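Local coordinates for protein beta-fructofuranosidase (Arabidopsis thaliana, PDB 2OXB) that hydrolyses sucrose and 1-kestose and, less readily, neokestose and levan, acting as a cell-wall invertase that cleaves terminal non-reducing beta-D-fructofuranoside residues, at residues A[190-195]-A[260-264]; A[148-153]-A[216-220]. The protein carries 1 engineered substitution. All blocks are in the same frame, centred on the assembly; numbering follows the deposited sequence.

Interaction 1: residues A[190-195]-A[260-264]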
loop_
_atom_site.group_PDB
_atom_site.type_symbol
_atom_site.label_atom_id
_atom_site.label_comp_id
_atom_site.label_asym_id
_atom_site.label_seq_id
_atom_site.Cartn_x
_atom_site.Cartn_y
_atom_site.Cartn_z
ATOM N N HIS A 190 17.210 13.608 -1.239
ATOM C CA HIS A 190 17.820 12.744 -0.229
ATOM C C HIS A 190 18.478 11.556 -0.927
ATOM O O HIS A 190 18.550 11.519 -2.150
ATOM C CB HIS A 190 16.771 12.242 0.773
ATOM C CG HIS A 190 17.366 11.641 2.011
ATOM N ND1 HIS A 190 18.059 12.387 2.942
ATOM C CD2 HIS A 190 17.438 10.357 2.430
ATOM C CE1 HIS A 190 18.539 11.584 3.875
ATOM N NE2 HIS A 190 18.178 10.348 3.588
ATOM N N TYR A 191 18.960 10.596 -0.144
ATOM C CA TYR A 191 19.610 9.405 -0.677
ATOM C C TYR A 191 20.010 8.528 0.507
ATOM O O TYR A 191 19.998 8.977 1.651
ATOM C CB TYR A 191 20.862 9.792 -1.482
ATOM C CG TYR A 191 22.007 10.321 -0.636
ATOM C CD1 TYR A 191 22.897 9.450 0.002
ATOM C CD2 TYR A 191 22.162 11.693 -0.415
ATOM C CE1 TYR A 191 23.905 9.933 0.841
ATOM C CE2 TYR A 191 23.164 12.179 0.421
ATOM C CZ TYR A 191 24.028 11.296 1.046
ATOM O OH TYR A 191 25.004 11.780 1.885
ATOM N N ASP A 192 20.366 7.282 0.227
ATOM C CA ASP A 192 20.783 6.345 1.262
ATOM C C ASP A 192 21.773 5.344 0.650
ATOM O O ASP A 192 21.554 4.859 -0.457
ATOM C CB ASP A 192 19.558 5.609 1.836
ATOM C CG ASP A 192 18.791 6.436 2.871
ATOM O OD1 ASP A 192 18.235 7.493 2.527
ATOM O OD2 ASP A 192 18.745 6.014 4.043
ATOM N N ASP A 193 22.868 5.056 1.352
ATOM C CA ASP A 193 23.869 4.105 0.849
ATOM C C ASP A 193 23.553 2.689 1.309
ATOM O O ASP A 193 23.096 2.480 2.430
ATOM C CB ASP A 193 25.282 4.499 1.312
ATOM C CG ASP A 193 26.112 5.130 0.198
ATOM O OD1 ASP A 193 26.917 6.037 0.498
ATOM O OD2 ASP A 193 25.959 4.716 -0.969
ATOM N N GLY A 194 23.809 1.720 0.433
ATOM C CA GLY A 194 23.525 0.335 0.748
ATOM C C GLY A 194 22.339 -0.102 -0.088
ATOM O O GLY A 194 22.486 -0.929 -0.980
ATOM N N SER A 195 21.168 0.460 0.196
ATOM C CA SER A 195 19.952 0.137 -0.540
ATOM C C SER A 195 20.148 0.382 -2.028
ATOM O O SER A 195 20.703 1.403 -2.433
ATOM C CB SER A 195 18.794 0.996 -0.046
ATOM O OG SER A 195 19.068 2.368 -0.254
ATOM N N PHE A 260 16.866 8.658 11.436
ATOM C CA PHE A 260 16.061 7.704 10.683
ATOM C C PHE A 260 16.358 7.736 9.178
ATOM O O PHE A 260 15.951 8.666 8.471
ATOM C CB PHE A 260 14.562 7.938 10.936
ATOM C CG PHE A 260 14.011 7.171 12.120
ATOM C CD1 PHE A 260 14.073 5.777 12.157
ATOM C CD2 PHE A 260 13.430 7.838 13.197
ATOM C CE1 PHE A 260 13.562 5.060 13.251
ATOM C CE2 PHE A 260 12.916 7.126 14.294
ATOM C CZ PHE A 260 12.985 5.736 14.319
ATOM N N LYS A 261 17.076 6.715 8.704
ATOM C CA LYS A 261 17.430 6.583 7.286
ATOM C C LYS A 261 16.256 5.972 6.523
ATOM O O LYS A 261 15.244 5.611 7.121
ATOM C CB LYS A 261 18.664 5.682 7.120
ATOM C CG LYS A 261 19.956 6.246 7.695
ATOM C CD LYS A 261 20.520 7.397 6.859
ATOM C CE LYS A 261 21.211 6.907 5.592
ATOM N NZ LYS A 261 21.865 8.023 4.848
ATOM N N MET A 262 16.387 5.850 5.208
ATOM C CA MET A 262 15.311 5.272 4.414
ATOM C C MET A 262 15.366 3.739 4.316
ATOM O O MET A 262 14.482 3.117 3.725
ATOM C CB MET A 262 15.305 5.899 3.019
ATOM C CG MET A 262 14.945 7.376 3.033
ATOM S SD MET A 262 13.897 7.812 1.624
ATOM C CE MET A 262 12.570 6.575 1.824
ATOM N N ASP A 263 16.398 3.143 4.912
ATOM C CA ASP A 263 16.584 1.691 4.923
ATOM C C ASP A 263 17.466 1.264 6.093
ATOM O O ASP A 263 18.617 1.692 6.204
ATOM C CB ASP A 263 17.222 1.217 3.618
ATOM C CG ASP A 263 18.344 2.122 3.158
ATOM O OD1 ASP A 263 18.033 3.222 2.647
ATOM O OD2 ASP A 263 19.528 1.741 3.316
ATOM N N GLY A 264 16.925 0.409 6.956
ATOM C CA GLY A 264 17.669 -0.057 8.115
ATOM C C GLY A 264 16.757 -0.033 9.320
ATOM O O GLY A 264 16.792 -0.916 10.179
HETATM O O HOH W 1 16.543 8.906 5.183
#
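A loop without regular secondary structure can still be tied to a strand end by one well-placed carboxylate, and residues 260-264 illustrate the point with D192. F260 reaches D192 through solvent alone: its carbonyl O accepts a weak 3.3 Å hydrogen bond from water 1, which also donates weakly to D192 OD1 at 3.5 Å. K261 starts sideways, but its long side chain curls back, bringing CE to 3.0 Å from D192 OD2, while NZ stays 3.8 Å from that oxygen, a long salt bridge. The strongest tie comes at M262, whose backbone N donates to D192 OD2 at 2.6 Å with an angle of 157°. M262 CG lies 3.9 Å from H190 CD2, an oblique contact with the imidazole; the end of the side chain leads away, and the residue packs on L230 and I232. H190 ND1 is engaged elsewhere, by K253.

The contact sits in the five-bladed beta-propeller of the family 32 glycosidases. Residues 190-195 lead from the last strand of one blade into the next, and residues 260-264 belong to the connection that follows this next blade. D263, with chi1 in the p well, turns its carboxylate to the same place: OD1 accepts a weak 3.2 Å hydrogen bond from S195 OG, yet lies 3.2 Å from D192 OD2, so two like charges are crowded together. The side chain of S195 is about 6 Å from that of the substrate-binding residue D235. G264 does not touch 190-195; at its phi of 136° and psi of -39° a CB would run into the carbonyl O of D263.

Interaction 2: residues A[148-153]-A[216-220]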
loop_
_atom_site.group_PDB
_atom_site.type_symbol
_atom_site.label_atom_id
_atom_site.label_comp_id
_atom_site.label_asym_id
_atom_site.label_seq_id
_atom_site.Cartn_x
_atom_site.Cartn_y
_atom_site.Cartn_z
ATOM N N THR A 148 4.669 13.430 -8.208
ATOM C CA THR A 148 3.816 14.563 -8.473
ATOM C C THR A 148 4.738 15.757 -8.252
ATOM O O THR A 148 5.735 15.668 -7.519
ATOM C CB THR A 148 2.647 14.627 -7.462
ATOM O OG1 THR A 148 1.763 13.521 -7.674
ATOM C CG2 THR A 148 1.879 15.931 -7.599
ATOM N N ALA A 149 4.390 16.877 -8.871
ATOM C CA ALA A 149 5.192 18.086 -8.769
ATOM C C ALA A 149 4.597 19.126 -7.821
ATOM O O ALA A 149 3.388 19.376 -7.822
ATOM C CB ALA A 149 5.389 18.684 -10.161
ATOM N N TRP A 150 5.477 19.727 -7.022
ATOM C CA TRP A 150 5.117 20.745 -6.045
ATOM C C TRP A 150 5.898 22.031 -6.305
ATOM O O TRP A 150 7.123 22.014 -6.476
ATOM C CB TRP A 150 5.416 20.233 -4.643
ATOM C CG TRP A 150 6.875 19.950 -4.404
ATOM C CD1 TRP A 150 7.790 20.780 -3.807
ATOM C CD2 TRP A 150 7.582 18.740 -4.727
ATOM N NE1 TRP A 150 9.009 20.157 -3.731
ATOM C CE2 TRP A 150 8.913 18.906 -4.285
ATOM C CE3 TRP A 150 7.218 17.532 -5.339
ATOM C CZ2 TRP A 150 9.882 17.906 -4.437
ATOM C CZ3 TRP A 150 8.175 16.538 -5.493
ATOM C CH2 TRP A 150 9.494 16.729 -5.044
ATOM N N LEU A 151 5.164 23.139 -6.324
ATOM C CA LEU A 151 5.694 24.479 -6.572
ATOM C C LEU A 151 6.898 24.862 -5.711
ATOM O O LEU A 151 8.021 24.418 -5.951
ATOM C CB LEU A 151 4.577 25.501 -6.355
ATOM C CG LEU A 151 4.841 26.940 -6.810
ATOM C CD1 LEU A 151 4.955 26.973 -8.340
ATOM C CD2 LEU A 151 3.700 27.845 -6.329
ATOM N N GLY A 152 6.652 25.709 -4.715
ATOM C CA GLY A 152 7.714 26.144 -3.829
ATOM C C GLY A 152 7.449 27.523 -3.265
ATOM O O GLY A 152 6.383 28.103 -3.488
ATOM N N GLN A 153 8.415 28.050 -2.519
ATOM C CA GLN A 153 8.278 29.381 -1.949
ATOM C C GLN A 153 8.499 30.375 -3.084
ATOM O O GLN A 153 8.671 31.567 -2.856
ATOM C CB GLN A 153 9.306 29.618 -0.836
ATOM C CG GLN A 153 8.710 30.287 0.417
ATOM C CD GLN A 153 9.617 31.360 1.033
ATOM O OE1 GLN A 153 10.806 31.132 1.253
ATOM N NE2 GLN A 153 9.046 32.529 1.324
ATOM N N THR A 216 -0.342 19.330 -1.747
ATOM C CA THR A 216 1.012 18.947 -2.122
ATOM C C THR A 216 2.009 20.097 -2.163
ATOM O O THR A 216 3.215 19.878 -2.047
ATOM C CB THR A 216 1.042 18.237 -3.489
ATOM O OG1 THR A 216 -0.005 17.260 -3.548
ATOM C CG2 THR A 216 2.382 17.521 -3.682
ATOM N N SER A 217 1.512 21.321 -2.296
ATOM C CA SER A 217 2.396 22.474 -2.369
ATOM C C SER A 217 2.384 23.408 -1.149
ATOM O O SER A 217 2.859 24.545 -1.225
ATOM C CB SER A 217 2.098 23.259 -3.655
ATOM O OG SER A 217 2.377 22.470 -4.802
ATOM N N SER A 218 1.865 22.918 -0.025
ATOM C CA SER A 218 1.799 23.704 1.215
ATOM C C SER A 218 3.193 23.974 1.801
ATOM O O SER A 218 3.968 23.041 2.028
ATOM C CB SER A 218 0.958 22.968 2.265
ATOM O OG SER A 218 -0.297 22.580 1.751
ATOM N N PHE A 219 3.503 25.243 2.073
ATOM C CA PHE A 219 4.815 25.597 2.621
ATOM C C PHE A 219 4.763 26.515 3.845
ATOM O O PHE A 219 3.899 27.387 3.946
ATOM C CB PHE A 219 5.668 26.242 1.527
ATOM C CG PHE A 219 5.010 27.406 0.873
ATOM C CD1 PHE A 219 5.106 28.679 1.430
ATOM C CD2 PHE A 219 4.225 27.222 -0.259
ATOM C CE1 PHE A 219 4.425 29.754 0.874
ATOM C CE2 PHE A 219 3.538 28.286 -0.824
ATOM C CZ PHE A 219 3.637 29.558 -0.255
ATOM N N GLY A 220 5.703 26.294 4.764
ATOM C CA GLY A 220 5.804 27.073 5.990
ATOM C C GLY A 220 4.659 27.986 6.418
ATOM O O GLY A 220 4.705 29.198 6.180
#
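Two irregular segments running in nearly the same direction, 15° apart, need not pair as strands; between 148-153 and 216-220 side-chain geometry does the joining. S217, in the m rotamer, presents OG to the backbone of the other segment, accepting a 3.2 Å hydrogen bond from L151 N at 152° and lying 3.5 Å from W150 CA. W150 itself adopts p: its CB sits 3.4 Å from T216 O and 4.2 Å from T216 CG2, after which the indole swings away to meet the ring of F203 and pack on I160. T148 and T216, both m, bring their methyls together, with CG2 of T148 4.3 Å from CG2 of T216.

In the five-bladed propeller of family 32, residues 148-153 lie in the connection leading into strand 157-165, where W150 shares backbone hydrogen bonds with R158, and pack on the long loop between strands 201-207 and 226-234 of the next blade. The chain kinks at L151 and G152, the latter at phi 152° and psi -175°, angles at which a CB would collide with the preceding carbonyl. F219, in the p rotamer, reaches G152 and Q153: its CE2 is 3.9 Å from G152 O and its CD1 4.1 Å from CG of Q153, whose chi1 of -135° and chi2 of -139° both fall between wells. R249 packs on F219 from outside the pair.

Both contacts link one propeller blade to the next or to the connection leaving it, at separate places: their centres are 24 Å apart and their nearest atoms about 9 Å. They bury similar areas, 317 and 303 Å², and each runs from interior to surface. In interaction 1, H190, D192, S195 and M262 are buried and K261 exposed; in interaction 2, A149, W150 and G152 are buried and Q153 exposed. Interaction 1 is the charged one, with lysine, aspartate and water around D192. Interaction 2 is neutral, with methyl, aromatic and backbone contacts and a single serine hydrogen bond; the nearest substrate-binding side chains, D145 and S79, are about 11 Å from that of T148. Along the chain their segments alternate.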